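Local coordinates for protein type-2Ba cytolytic delta-endotoxin (Bacillus thuringiensis serovar israelensis, PDB 2RCI) that probably kills the larvae of dipteran insects by making pores in the epithelial cell membrane of the midgut, at residues Ser75-Gln80 against Ala178-Lys183; Asn108-Leu113 against Phe158-Asp163; Glu114-Glu119 against Tyr134-Leu139. One frame throughout, in Å; residues are numbered along the deposited sequence.

How the contacts relate
All three contacts lie on one mixed beta-sheet, which in this cytolytic toxin is sandwiched between two layers of helices. Contact 1 sets helix 74-89 on strand 177-192, contact 2 the last part of helix 96-110 on the neighbouring strand 150-162, and contact 3 the loop after that helix on the next strand, 132-142. Along the chain they are nested, contact 3 inside the loop closed by contact 2 and that inside the loop closed by contact 1. Centres of contacts 1 and 2 are about 9 Å apart, those of 2 and 3 about 8 Å. Met77 packs on Phe110, and Tyr134 OH bonds to Thr109 O; contact 2 thus touches both others, while contacts 1 and 3 do not meet.

Contact 1. Residues Ser75-Gln80 against Ala178-Lys183; sequences SVMISQ and ARYEVK
Helix residues 75-80 lie over strand residues 178-183, and their backbones stay well apart: the closest alpha carbons, Met77 CA and Tyr180 CA, are 9.0 Å from each other. This is helix-on-sheet packing in the alpha/beta fold of the Cyt toxins, with helix 74-89 in one of the two helical layers that flank the sheet. A single helix side chain, Met77, spans the interval and is met by two strand residues, Tyr180 and Val182, whose CB atoms also point toward the helix. The methionine runs out nearly straight, CG trans to the backbone N (chi1 180°), and then bends at chi3 (54°), which turns its methyl group over the tyrosine ring. CE sits almost on the ring normal, 3.4 Å from the centroid of Tyr180, in a CH-pi contact. SD lies over the same face, off centre toward the CG end, making the pair a Met-aromatic contact as well. The two side chains cross at about a right angle. Around them the core continues: Met77 also touches Ile68, while Tyr180 packs on Ile160 and Val162 of the adjacent strand. Two residues beyond Tyr180 on its own strand, Val182 CG2 approaches Met77 SD at 3.9 Å.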
loop_
_atom_site.group_PDB
_atom_site.type_symbol
_atom_site.label_atom_id
_atom_site.label_comp_id
_atom_site.label_asym_id
_atom_site.label_seq_id
_atom_site.Cartn_x
_atom_site.Cartn_y
_atom_site.Cartn_z
ATOM N N SER A 75 -3.394 16.349 2.338
ATOM C CA SER A 75 -4.697 15.805 2.796
ATOM C C SER A 75 -5.661 15.405 1.674
ATOM O O SER A 75 -6.313 14.370 1.745
ATOM C CB SER A 75 -5.397 16.840 3.691
ATOM O OG SER A 75 -5.698 18.008 2.929
ATOM N N VAL A 76 -5.754 16.240 0.638
ATOM C CA VAL A 76 -6.652 15.994 -0.509
ATOM C C VAL A 76 -6.171 14.757 -1.281
ATOM O O VAL A 76 -6.969 13.916 -1.714
ATOM C CB VAL A 76 -6.751 17.263 -1.382
ATOM C CG1 VAL A 76 -7.564 17.025 -2.646
ATOM C CG2 VAL A 76 -7.373 18.401 -0.524
ATOM N N MET A 77 -4.853 14.641 -1.419
ATOM C CA MET A 77 -4.253 13.461 -2.045
ATOM C C MET A 77 -4.589 12.176 -1.286
ATOM O O MET A 77 -4.961 11.163 -1.891
ATOM C CB MET A 77 -2.736 13.607 -2.148
ATOM C CG MET A 77 -2.088 12.396 -2.790
ATOM S SD MET A 77 -0.397 12.725 -3.299
ATOM C CE MET A 77 0.369 13.332 -1.791
ATOM N N ILE A 78 -4.460 12.237 0.036
ATOM C CA ILE A 78 -4.768 11.099 0.923
ATOM C C ILE A 78 -6.228 10.673 0.758
ATOM O O ILE A 78 -6.512 9.468 0.680
ATOM C CB ILE A 78 -4.422 11.448 2.405
ATOM C CG1 ILE A 78 -2.890 11.499 2.591
ATOM C CG2 ILE A 78 -5.061 10.427 3.383
ATOM C CD1 ILE A 78 -2.446 12.180 3.916
ATOM N N SER A 79 -7.140 11.651 0.741
ATOM C CA SER A 79 -8.584 11.384 0.530
ATOM C C SER A 79 -8.852 10.701 -0.818
ATOM O O SER A 79 -9.644 9.745 -0.890
ATOM C CB SER A 79 -9.401 12.664 0.621
ATOM O OG SER A 79 -9.259 13.244 1.908
ATOM N N GLN A 80 -8.218 11.223 -1.874
ATOM C CA GLN A 80 -8.299 10.604 -3.194
ATOM C C GLN A 80 -7.820 9.158 -3.181
ATOM O O GLN A 80 -8.499 8.282 -3.725
ATOM C CB GLN A 80 -7.554 11.428 -4.261
ATOM C CG GLN A 80 -8.346 12.676 -4.655
ATOM C CD GLN A 80 -7.705 13.503 -5.781
ATOM O OE1 GLN A 80 -7.951 14.708 -5.885
ATOM N NE2 GLN A 80 -6.906 12.867 -6.616
ATOM N N ALA A 178 2.356 20.306 -2.561
ATOM C CA ALA A 178 3.526 20.174 -3.394
ATOM C C ALA A 178 3.095 19.525 -4.685
ATOM O O ALA A 178 1.940 19.088 -4.833
ATOM C CB ALA A 178 4.614 19.330 -2.695
ATOM N N ARG A 179 4.032 19.449 -5.626
ATOM C CA ARG A 179 3.728 18.868 -6.908
ATOM C C ARG A 179 4.120 17.399 -6.811
ATOM O O ARG A 179 5.314 17.065 -6.650
ATOM C CB ARG A 179 4.467 19.574 -8.050
ATOM C CG ARG A 179 4.077 19.023 -9.408
ATOM C CD ARG A 179 4.644 19.856 -10.557
ATOM N NE ARG A 179 4.474 19.108 -11.792
ATOM C CZ ARG A 179 3.375 19.120 -12.533
ATOM N NH1 ARG A 179 2.331 19.875 -12.188
ATOM N NH2 ARG A 179 3.330 18.376 -13.633
ATOM N N TYR A 180 3.086 16.561 -6.827
ATOM C CA TYR A 180 3.217 15.106 -6.696
ATOM C C TYR A 180 2.954 14.382 -7.977
ATOM O O TYR A 180 1.971 14.670 -8.699
ATOM C CB TYR A 180 2.259 14.527 -5.636
ATOM C CG TYR A 180 2.766 14.662 -4.224
ATOM C CD1 TYR A 180 2.407 15.767 -3.420
ATOM C CD2 TYR A 180 3.606 13.700 -3.679
ATOM C CE1 TYR A 180 2.902 15.885 -2.110
ATOM C CE2 TYR A 180 4.080 13.797 -2.385
ATOM C CZ TYR A 180 3.725 14.898 -1.605
ATOM O OH TYR A 180 4.205 14.956 -0.327
ATOM N N GLU A 181 3.814 13.396 -8.214
ATOM C CA GLU A 181 3.578 12.388 -9.214
ATOM C C GLU A 181 3.558 11.028 -8.498
ATOM O O GLU A 181 4.566 10.598 -7.952
ATOM C CB GLU A 181 4.680 12.430 -10.253
ATOM C CG GLU A 181 4.333 11.592 -11.448
ATOM C CD GLU A 181 5.446 11.540 -12.469
ATOM O OE1 GLU A 181 6.296 12.485 -12.506
ATOM O OE2 GLU A 181 5.459 10.534 -13.212
ATOM N N VAL A 182 2.408 10.372 -8.480
ATOM C CA VAL A 182 2.247 9.127 -7.738
ATOM C C VAL A 182 1.716 8.022 -8.654
ATOM O O VAL A 182 0.628 8.180 -9.253
ATOM C CB VAL A 182 1.252 9.329 -6.545
ATOM C CG1 VAL A 182 1.002 7.975 -5.819
ATOM C CG2 VAL A 182 1.789 10.382 -5.598
ATOM N N LYS A 183 2.495 6.948 -8.794
ATOM C CA LYS A 183 2.091 5.750 -9.545
ATOM C C LYS A 183 1.725 4.691 -8.508
ATOM O O LYS A 183 2.416 4.520 -7.521
ATOM C CB LYS A 183 3.206 5.199 -10.454
ATOM C CG LYS A 183 2.627 4.167 -11.417
ATOM C CD LYS A 183 3.608 3.530 -12.412
ATOM C CE LYS A 183 2.789 2.621 -13.348
ATOM N NZ LYS A 183 3.444 2.309 -14.649
#

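Contact 2. Residues Asn108-Leu113 against Phe158-Asp163; sequences NTFTNL and FEITVD
Apolar contacts join Thr109 and Phe110, in the last part of helix 96-110, to Phe158 and Ile160 on strand 150-162, a helix-to-sheet interface in the layered alpha/beta fold of the Cyt toxins. Much of it centres on one methyl group, Ile160 CD1, which is 3.6 Å from Thr109 CG2 and equally close to Phe110 CE1. With Ile160 CG1 turned away from its own carbonyl carbon (chi1 -60°) and the chain extended at chi2, CD1 reaches both residues. Thr109 CG2 is shared in turn: it lies 3.7 Å from Phe158 CD2 and also sits over the centre of the Phe110 ring. This methyl therefore touches both phenyl groups, meeting Phe158 obliquely, and the threonine and Phe158 side chains cross at about a right angle.

Hydrogen bonds are made away from the sheet-facing methyls. The same chi1 of Thr109 (-65°) that sends CG2 to the sheet places OG1 beside the backbone N, where it bonds to Ala105 O one helical turn earlier. Nearby, two asparagines bind side chain to side chain: Asn112 ND2 donates to Asn108 OD1 at 2.7 Å, with an N-H...O angle of 166°.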
loop_
_atom_site.group_PDB
_atom_site.type_symbol
_atom_site.label_atom_id
_atom_site.label_comp_id
_atom_site.label_asym_id
_atom_site.label_seq_id
_atom_site.Cartn_x
_atom_site.Cartn_y
_atom_site.Cartn_z
ATOM N N ASN A 108 0.891 7.926 6.559
ATOM C CA ASN A 108 2.297 7.624 6.776
ATOM C C ASN A 108 3.101 7.309 5.501
ATOM O O ASN A 108 4.332 7.180 5.555
ATOM C CB ASN A 108 2.417 6.504 7.825
ATOM C CG ASN A 108 2.012 6.986 9.200
ATOM O OD1 ASN A 108 2.181 8.147 9.507
ATOM N ND2 ASN A 108 1.463 6.096 10.028
ATOM N N THR A 109 2.427 7.280 4.358
ATOM C CA THR A 109 3.102 7.085 3.062
ATOM C C THR A 109 3.731 8.422 2.622
ATOM O O THR A 109 4.744 8.437 1.931
ATOM C CB THR A 109 2.085 6.607 2.005
ATOM O OG1 THR A 109 1.596 5.303 2.361
ATOM C CG2 THR A 109 2.690 6.580 0.556
ATOM N N PHE A 110 3.130 9.528 3.080
ATOM C CA PHE A 110 3.480 10.887 2.617
ATOM C C PHE A 110 4.015 11.787 3.731
ATOM O O PHE A 110 4.676 12.814 3.450
ATOM C CB PHE A 110 2.262 11.561 1.974
ATOM C CG PHE A 110 1.747 10.844 0.781
ATOM C CD1 PHE A 110 2.504 10.813 -0.402
ATOM C CD2 PHE A 110 0.532 10.139 0.841
ATOM C CE1 PHE A 110 2.040 10.164 -1.532
ATOM C CE2 PHE A 110 0.048 9.434 -0.315
ATOM C CZ PHE A 110 0.804 9.470 -1.505
ATOM N N THR A 111 3.683 11.452 4.980
ATOM C CA THR A 111 4.035 12.291 6.150
ATOM C C THR A 111 4.626 11.403 7.259
ATOM O O THR A 111 4.664 10.184 7.122
ATOM C CB THR A 111 2.802 13.121 6.711
ATOM O OG1 THR A 111 1.819 12.234 7.261
ATOM C CG2 THR A 111 2.159 14.039 5.620
ATOM N N ASN A 112 5.069 12.022 8.361
ATOM C CA ASN A 112 5.801 11.324 9.394
ATOM C C ASN A 112 6.955 10.513 8.779
ATOM O O ASN A 112 7.211 9.403 9.216
ATOM C CB ASN A 112 4.886 10.371 10.162
ATOM C CG ASN A 112 3.770 11.078 10.880
ATOM O OD1 ASN A 112 3.998 12.066 11.583
ATOM N ND2 ASN A 112 2.543 10.562 10.728
ATOM N N LEU A 113 7.600 11.059 7.752
ATOM C CA LEU A 113 8.641 10.320 7.038
ATOM C C LEU A 113 9.940 10.299 7.846
ATOM O O LEU A 113 10.716 9.355 7.737
ATOM C CB LEU A 113 8.883 10.894 5.624
ATOM C CG LEU A 113 7.716 10.753 4.639
ATOM C CD1 LEU A 113 8.093 11.374 3.289
ATOM C CD2 LEU A 113 7.406 9.264 4.500
ATOM N N PHE A 158 3.612 2.308 -3.997
ATOM C CA PHE A 158 3.589 3.606 -4.658
ATOM C C PHE A 158 4.987 3.972 -5.169
ATOM O O PHE A 158 5.979 3.665 -4.522
ATOM C CB PHE A 158 3.163 4.707 -3.683
ATOM C CG PHE A 158 1.797 4.507 -3.099
ATOM C CD1 PHE A 158 0.675 4.836 -3.841
ATOM C CD2 PHE A 158 1.646 3.982 -1.817
ATOM C CE1 PHE A 158 -0.620 4.688 -3.299
ATOM C CE2 PHE A 158 0.369 3.830 -1.261
ATOM C CZ PHE A 158 -0.764 4.146 -2.023
ATOM N N GLU A 159 5.039 4.616 -6.328
ATOM C CA GLU A 159 6.261 5.275 -6.806
ATOM C C GLU A 159 5.942 6.751 -6.724
ATOM O O GLU A 159 5.057 7.240 -7.445
ATOM C CB GLU A 159 6.541 4.912 -8.273
ATOM C CG GLU A 159 6.452 3.448 -8.571
ATOM C CD GLU A 159 6.982 3.093 -9.976
ATOM O OE1 GLU A 159 7.477 4.001 -10.697
ATOM O OE2 GLU A 159 6.918 1.905 -10.322
ATOM N N ILE A 160 6.640 7.447 -5.833
ATOM C CA ILE A 160 6.313 8.830 -5.512
ATOM C C ILE A 160 7.477 9.739 -5.885
ATOM O O ILE A 160 8.618 9.510 -5.463
ATOM C CB ILE A 160 5.948 9.010 -4.026
ATOM C CG1 ILE A 160 4.732 8.135 -3.667
ATOM C CG2 ILE A 160 5.655 10.505 -3.732
ATOM C CD1 ILE A 160 4.610 7.795 -2.181
ATOM N N THR A 161 7.161 10.751 -6.678
ATOM C CA THR A 161 8.107 11.820 -7.029
ATOM C C THR A 161 7.474 13.140 -6.601
ATOM O O THR A 161 6.330 13.415 -6.920
ATOM C CB THR A 161 8.372 11.845 -8.526
ATOM O OG1 THR A 161 8.956 10.587 -8.924
ATOM C CG2 THR A 161 9.337 13.012 -8.863
ATOM N N VAL A 162 8.222 13.960 -5.880
ATOM C CA VAL A 162 7.663 15.225 -5.369
ATOM C C VAL A 162 8.704 16.343 -5.493
ATOM O O VAL A 162 9.899 16.094 -5.299
ATOM C CB VAL A 162 7.156 15.035 -3.913
ATOM C CG1 VAL A 162 8.238 14.455 -3.009
ATOM C CG2 VAL A 162 6.556 16.334 -3.326
ATOM N N ASP A 163 8.255 17.554 -5.812
ATOM C CA ASP A 163 9.183 18.679 -6.046
ATOM C C ASP A 163 9.673 19.345 -4.765
ATOM O O ASP A 163 9.702 20.583 -4.662
ATOM C CB ASP A 163 8.582 19.698 -7.023
ATOM C CG ASP A 163 7.369 20.460 -6.444
ATOM O OD1 ASP A 163 6.691 19.945 -5.527
ATOM O OD2 ASP A 163 7.076 21.572 -6.940
#

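Contact 3. Residues Glu114-Glu119 against Tyr134-Leu139; sequences EPQVDE and YFYKIL
A buried, polar meeting of two side chains, Gln116 and Tyr136, joins the loop that follows helix 96-110 to strand 132-142 of the sheet. Within the loop, Gln116 begins a type I beta turn that ends at Glu119, closed by the 2.9 Å hydrogen bond from Glu119 N to Gln116 O. Its side chain leaves the turn toward the strand: a chi1 of -63° sets CG beside the backbone N, and the chain then runs extended, bringing the amide to the hydroxyl end of Tyr136. Amide and ring planes stand 85° apart, and the two side chains cross at about a right angle. As modelled, NE2 of Gln116 is 2.6 Å from Tyr136 OH. In the alpha/beta fold of the Cyt toxins, strand 132-142 pairs antiparallel with both 122-127 and 150-162, and the loop leads from the helical layer into strand 122-127. Tyr136 comes to the loop through the far end of its side chain. Its hydroxyl is hydrogen-bonded to Asn11 ND2, and its ring meets that of Trp121 at about 65°. Further along the turn, the carbonyl oxygen of Val117 accepts a hydrogen bond from Trp124 NE1.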
loop_
_atom_site.group_PDB
_atom_site.type_symbol
_atom_site.label_atom_id
_atom_site.label_comp_id
_atom_site.label_asym_id
_atom_site.label_seq_id
_atom_site.Cartn_x
_atom_site.Cartn_y
_atom_site.Cartn_z
ATOM N N GLU A 114 10.168 11.336 8.661
ATOM C CA GLU A 114 11.410 11.408 9.451
ATOM C C GLU A 114 11.665 10.133 10.304
ATOM O O GLU A 114 12.710 9.515 10.141
ATOM C CB GLU A 114 11.477 12.718 10.247
ATOM C CG GLU A 114 12.756 12.938 11.029
ATOM C CD GLU A 114 12.564 12.638 12.491
ATOM O OE1 GLU A 114 12.640 11.456 12.877
ATOM O OE2 GLU A 114 12.317 13.592 13.261
ATOM N N PRO A 115 10.694 9.701 11.153
ATOM C CA PRO A 115 10.883 8.417 11.899
ATOM C C PRO A 115 11.010 7.156 11.035
ATOM O O PRO A 115 11.558 6.157 11.482
ATOM C CB PRO A 115 9.637 8.318 12.797
ATOM C CG PRO A 115 8.645 9.240 12.196
ATOM C CD PRO A 115 9.418 10.354 11.510
ATOM N N GLN A 116 10.529 7.215 9.800
ATOM C CA GLN A 116 10.486 6.039 8.934
ATOM C C GLN A 116 11.689 5.983 7.995
ATOM O O GLN A 116 11.804 5.081 7.152
ATOM C CB GLN A 116 9.214 6.094 8.077
ATOM C CG GLN A 116 7.891 6.041 8.852
ATOM C CD GLN A 116 6.720 6.120 7.888
ATOM O OE1 GLN A 116 6.099 7.175 7.718
ATOM N NE2 GLN A 116 6.481 5.035 7.179
ATOM N N VAL A 117 12.599 6.937 8.154
ATOM C CA VAL A 117 13.585 7.230 7.096
ATOM C C VAL A 117 14.395 5.996 6.689
ATOM O O VAL A 117 14.703 5.817 5.506
ATOM C CB VAL A 117 14.458 8.514 7.451
ATOM C CG1 VAL A 117 15.450 8.243 8.594
ATOM C CG2 VAL A 117 15.166 9.070 6.217
ATOM N N ASP A 118 14.722 5.139 7.666
ATOM C CA ASP A 118 15.560 3.967 7.437
ATOM C C ASP A 118 14.802 2.642 7.426
ATOM O O ASP A 118 15.430 1.579 7.449
ATOM C CB ASP A 118 16.692 3.886 8.483
ATOM C CG ASP A 118 17.638 5.061 8.413
ATOM O OD1 ASP A 118 18.051 5.423 7.297
ATOM O OD2 ASP A 118 17.955 5.642 9.478
ATOM N N GLU A 119 13.472 2.701 7.369
ATOM C CA GLU A 119 12.666 1.484 7.397
ATOM C C GLU A 119 12.729 0.764 6.048
ATOM O O GLU A 119 12.926 1.397 5.002
ATOM C CB GLU A 119 11.232 1.793 7.821
ATOM C CG GLU A 119 11.130 2.439 9.235
ATOM C CD GLU A 119 11.065 1.419 10.385
ATOM O OE1 GLU A 119 11.521 0.263 10.216
ATOM O OE2 GLU A 119 10.521 1.787 11.458
ATOM N N TYR A 134 10.742 8.270 -4.234
ATOM C CA TYR A 134 10.858 7.087 -3.398
ATOM C C TYR A 134 9.806 6.031 -3.725
ATOM O O TYR A 134 8.823 6.346 -4.388
ATOM C CB TYR A 134 10.788 7.467 -1.932
ATOM C CG TYR A 134 9.508 8.119 -1.417
ATOM C CD1 TYR A 134 8.576 7.375 -0.636
ATOM C CD2 TYR A 134 9.283 9.468 -1.600
ATOM C CE1 TYR A 134 7.422 7.999 -0.100
ATOM C CE2 TYR A 134 8.154 10.106 -1.052
ATOM C CZ TYR A 134 7.228 9.362 -0.324
ATOM O OH TYR A 134 6.131 9.993 0.207
ATOM N N PHE A 135 10.056 4.798 -3.294
ATOM C CA PHE A 135 9.031 3.738 -3.309
ATOM C C PHE A 135 8.496 3.583 -1.881
ATOM O O PHE A 135 9.244 3.727 -0.925
ATOM C CB PHE A 135 9.637 2.388 -3.699
ATOM C CG PHE A 135 10.244 2.351 -5.081
ATOM C CD1 PHE A 135 9.680 3.055 -6.135
ATOM C CD2 PHE A 135 11.351 1.524 -5.331
ATOM C CE1 PHE A 135 10.244 3.002 -7.416
ATOM C CE2 PHE A 135 11.919 1.456 -6.588
ATOM C CZ PHE A 135 11.359 2.182 -7.643
ATOM N N TYR A 136 7.214 3.245 -1.752
ATOM C CA TYR A 136 6.625 3.011 -0.441
ATOM C C TYR A 136 5.655 1.851 -0.624
ATOM O O TYR A 136 4.821 1.863 -1.554
ATOM C CB TYR A 136 5.866 4.245 0.038
ATOM C CG TYR A 136 5.559 4.200 1.526
ATOM C CD1 TYR A 136 6.338 4.900 2.448
ATOM C CD2 TYR A 136 4.493 3.433 2.012
ATOM C CE1 TYR A 136 6.066 4.828 3.820
ATOM C CE2 TYR A 136 4.206 3.366 3.358
ATOM C CZ TYR A 136 4.989 4.068 4.263
ATOM O OH TYR A 136 4.693 3.985 5.602
ATOM N N LYS A 137 5.775 0.865 0.257
ATOM C CA LYS A 137 5.015 -0.389 0.111
ATOM C C LYS A 137 4.273 -0.745 1.368
ATOM O O LYS A 137 4.834 -0.690 2.466
ATOM C CB LYS A 137 5.917 -1.549 -0.286
ATOM C CG LYS A 137 6.516 -1.368 -1.690
ATOM C CD LYS A 137 7.429 -2.541 -2.069
ATOM C CE LYS A 137 8.744 -2.634 -1.229
ATOM N NZ LYS A 137 9.475 -1.363 -0.958
ATOM N N ILE A 138 3.004 -1.107 1.181
ATOM C CA ILE A 138 2.097 -1.434 2.284
ATOM C C ILE A 138 1.453 -2.782 1.952
ATOM O O ILE A 138 1.222 -3.083 0.772
ATOM C CB ILE A 138 0.959 -0.411 2.389
ATOM C CG1 ILE A 138 1.504 1.016 2.613
ATOM C CG2 ILE A 138 -0.008 -0.796 3.526
ATOM C CD1 ILE A 138 0.433 2.116 2.385
ATOM N N LEU A 139 1.183 -3.597 2.963
ATOM C CA LEU A 139 0.427 -4.847 2.719
ATOM C C LEU A 139 -0.624 -5.021 3.799
ATOM O O LEU A 139 -0.295 -5.214 4.991
ATOM C CB LEU A 139 1.340 -6.077 2.627
ATOM C CG LEU A 139 0.709 -7.400 2.126
ATOM C CD1 LEU A 139 1.743 -8.320 1.494
ATOM C CD2 LEU A 139 -0.113 -8.123 3.212
#